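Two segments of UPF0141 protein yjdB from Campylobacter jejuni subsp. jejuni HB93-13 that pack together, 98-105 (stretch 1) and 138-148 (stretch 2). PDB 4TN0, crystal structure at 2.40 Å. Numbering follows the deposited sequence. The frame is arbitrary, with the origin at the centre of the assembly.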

# COMPACT_ATOMS: atom_id res chain seq x y z
N GLY A 98 10.98 14.72 -13.11
CA GLY A 98 9.95 15.69 -13.46
C GLY A 98 8.52 15.30 -13.17
O GLY A 98 7.61 16.06 -13.47
N VAL A 99 8.30 14.11 -12.61
CA VAL A 99 6.95 13.70 -12.20
C VAL A 99 6.44 14.52 -11.02
O VAL A 99 7.20 14.83 -10.10
N ASP A 100 5.17 14.90 -11.05
CA ASP A 100 4.54 15.59 -9.91
C ASP A 100 4.28 14.59 -8.76
O ASP A 100 3.50 13.63 -8.91
N ALA A 101 4.97 14.79 -7.64
CA ALA A 101 4.90 13.87 -6.51
C ALA A 101 4.33 14.52 -5.26
O ALA A 101 4.84 15.55 -4.80
N ALA A 102 3.28 13.93 -4.71
CA ALA A 102 2.71 14.36 -3.42
C ALA A 102 2.66 13.18 -2.43
O ALA A 102 2.34 12.04 -2.82
N TRP A 103 3.04 13.44 -1.18
CA TRP A 103 2.99 12.43 -0.11
C TRP A 103 2.16 12.93 1.09
O TRP A 103 2.56 13.85 1.80
N PHE A 104 1.00 12.31 1.32
CA PHE A 104 0.15 12.68 2.46
C PHE A 104 0.13 11.56 3.52
O PHE A 104 -0.33 10.44 3.25
N ASP A 105 0.61 11.86 4.73
CA ASP A 105 0.87 10.83 5.73
C ASP A 105 0.01 10.97 6.98
O ASP A 105 0.10 11.97 7.70
N GLU A 138 -7.81 18.41 -2.67
CA GLU A 138 -7.17 19.68 -2.98
C GLU A 138 -6.02 19.55 -3.98
O GLU A 138 -5.79 20.44 -4.80
N LYS A 139 -5.30 18.43 -3.93
CA LYS A 139 -4.23 18.22 -4.89
C LYS A 139 -4.83 17.86 -6.25
O LYS A 139 -4.18 18.05 -7.29
N LEU A 140 -6.07 17.37 -6.27
CA LEU A 140 -6.69 16.99 -7.53
C LEU A 140 -7.05 18.22 -8.38
O LEU A 140 -7.33 18.10 -9.58
N ASN A 141 -7.04 19.40 -7.76
CA ASN A 141 -7.28 20.66 -8.47
C ASN A 141 -5.99 21.16 -9.11
O ASN A 141 -6.00 21.69 -10.23
N HIS A 142 -4.86 20.98 -8.42
CA HIS A 142 -3.57 21.45 -8.92
C HIS A 142 -2.69 20.32 -9.47
O HIS A 142 -1.51 20.23 -9.13
N LEU A 143 -3.25 19.52 -10.37
CA LEU A 143 -2.50 18.44 -11.01
C LEU A 143 -1.59 18.96 -12.13
O LEU A 143 -1.77 20.06 -12.63
N SER A 144 -0.59 18.15 -12.49
CA SER A 144 0.23 18.37 -13.69
C SER A 144 -0.11 17.30 -14.72
O SER A 144 -1.19 16.69 -14.66
N ASP A 145 0.80 17.05 -15.65
CA ASP A 145 0.51 16.12 -16.73
C ASP A 145 0.73 14.68 -16.27
O ASP A 145 0.00 13.77 -16.67
N GLN A 146 1.73 14.50 -15.40
CA GLN A 146 2.01 13.22 -14.74
C GLN A 146 2.16 13.40 -13.23
O GLN A 146 2.98 14.19 -12.76
N ASN A 147 1.34 12.67 -12.47
CA ASN A 147 1.30 12.83 -11.01
C ASN A 147 1.33 11.51 -10.25
O ASN A 147 0.60 10.58 -10.60
N ILE A 148 2.14 11.44 -9.20
CA ILE A 148 1.95 10.36 -8.22
C ILE A 148 1.61 10.99 -6.89
O ILE A 148 2.29 11.89 -6.40

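What holds the side chain of Asp100 at the centre of this contact? It has the largest area covered by the other stretch, and its carboxylate gathers partners from the chain that leads into the neighbouring strand. With chi1 t, the group meets Lys139 in a salt bridge, Asp100 OD2 to Lys139 NZ at 2.8 Å; Asp100 OD1 lies as near to Lys139 NZ, at 2.8 Å, but that hydrogen bond is weak. Ser144, chi1 m, donates from OG to Asp100 OD2 at 2.9 Å.

How does Asn147 fit beside that carboxylate? Its side chain lies on the same sheet face as that of Asp100, yet Asn147 OD1 and Asp100 OD2, 3.1 Å apart, are both acceptors and form no hydrogen bond. Asn147, chi1 m, instead braces the preceding turn: its OD1 accepts from Ser144 N at 2.8 Å and its ND2 donates to Ser144 O at 3.0 Å.

How does Lys139 reach the acid? Its CA-to-CB bond points toward stretch 1, and the chain, t, p, t, t from chi1 to chi4, carries the ammonium to Asp100. Its aliphatic part packs on the way: Lys139 CG is 4.3 Å from Ala102 CB, and Lys139 CB sits at the ring edge of Phe104 (chi1 m), 4.0 Å from Phe104 CZ.

What fills the other face of the sheet? Ile148, t at both chi angles, lies there with Ala101, its parallel bridge partner; Ile148 CG2 approaches Ala101 CB at 3.9 Å. Val99, chi1 t, adds a looser apolar contact, Val99 CG1 to Ile148 CG2 at 4.4 Å. The backbone fixes this register: Ile148 N donates to Asp100 O at 2.6 Å, and Ala102 N to Ile148 O at 2.8 Å.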

# COMPACT_ATOMS: atom_id res chain seq x y z
CB VAL A 99 6.93 12.21 -11.85
CG1 VAL A 99 5.50 11.73 -11.63
CG2 VAL A 99 7.60 11.41 -12.96
CB ASP A 100 3.24 16.27 -10.35
CG ASP A 100 2.65 17.18 -9.27
OD1 ASP A 100 2.95 17.01 -8.06
OD2 ASP A 100 1.88 18.08 -9.64
CB ALA A 101 6.29 13.30 -6.21
CB ALA A 102 1.33 14.96 -3.61
CB TRP A 103 4.42 12.05 0.32
CG TRP A 103 4.50 10.91 1.32
CD1 TRP A 103 4.14 10.96 2.63
CD2 TRP A 103 5.01 9.59 1.09
NE1 TRP A 103 4.37 9.74 3.23
CE2 TRP A 103 4.91 8.88 2.31
CE3 TRP A 103 5.53 8.92 -0.02
CZ2 TRP A 103 5.30 7.55 2.44
CZ3 TRP A 103 5.92 7.60 0.11
CH2 TRP A 103 5.81 6.93 1.34
CB PHE A 104 -1.27 13.00 1.99
CG PHE A 104 -1.34 14.09 0.96
CD1 PHE A 104 -0.58 15.24 1.09
CD2 PHE A 104 -2.15 13.95 -0.16
CE1 PHE A 104 -0.64 16.25 0.14
CE2 PHE A 104 -2.21 14.96 -1.13
CZ PHE A 104 -1.45 16.10 -0.97
CB ASP A 105 2.35 10.87 6.12
CG ASP A 105 2.85 9.54 6.66
OD1 ASP A 105 2.28 9.06 7.66
OD2 ASP A 105 3.77 8.95 6.05
CB GLU A 138 -6.66 20.33 -1.70
CG GLU A 138 -5.87 21.60 -1.96
CD GLU A 138 -6.70 22.74 -2.59
OE1 GLU A 138 -7.94 22.60 -2.76
OE2 GLU A 138 -6.10 23.80 -2.92
CB LYS A 139 -3.26 17.14 -4.38
CG LYS A 139 -2.19 16.69 -5.38
CD LYS A 139 -1.21 17.81 -5.69
CE LYS A 139 -0.28 17.43 -6.84
NZ LYS A 139 0.71 18.50 -7.13
CB LEU A 140 -7.93 16.12 -7.28
CG LEU A 140 -7.70 14.61 -7.13
CD1 LEU A 140 -9.02 13.84 -7.08
CD2 LEU A 140 -6.83 14.05 -8.24
CB ASN A 141 -7.90 21.72 -7.54
CG ASN A 141 -9.37 21.43 -7.20
OD1 ASN A 141 -10.08 20.77 -7.95
ND2 ASN A 141 -9.82 21.93 -6.05
CB HIS A 142 -2.80 22.20 -7.84
CG HIS A 142 -3.59 23.25 -7.13
ND1 HIS A 142 -4.66 22.96 -6.31
CD2 HIS A 142 -3.47 24.60 -7.12
CE1 HIS A 142 -5.16 24.08 -5.82
NE2 HIS A 142 -4.45 25.09 -6.29
CB LEU A 143 -3.47 17.39 -11.58
CG LEU A 143 -4.29 16.51 -10.65
CD1 LEU A 143 -4.96 15.40 -11.44
CD2 LEU A 143 -3.44 15.93 -9.51
CB SER A 144 1.72 18.34 -13.36
OG SER A 144 2.04 19.26 -12.33
CB ASP A 145 1.37 16.41 -17.98
CG ASP A 145 1.17 17.83 -18.54
OD1 ASP A 145 0.75 18.75 -17.80
OD2 ASP A 145 1.46 18.02 -19.74
CB GLN A 146 3.27 12.57 -15.32
CG GLN A 146 3.03 11.69 -16.54
CD GLN A 146 3.23 12.41 -17.85
OE1 GLN A 146 3.95 13.42 -17.93
NE2 GLN A 146 2.62 11.89 -18.90
CB ASN A 147 0.02 13.56 -10.59
CG ASN A 147 -0.24 14.81 -11.41
OD1 ASN A 147 0.12 15.92 -11.01
ND2 ASN A 147 -0.88 14.63 -12.56
CB ILE A 148 3.19 9.42 -8.07
CG1 ILE A 148 2.84 8.26 -7.14
CG2 ILE A 148 4.43 10.18 -7.61
CD1 ILE A 148 3.90 7.18 -7.03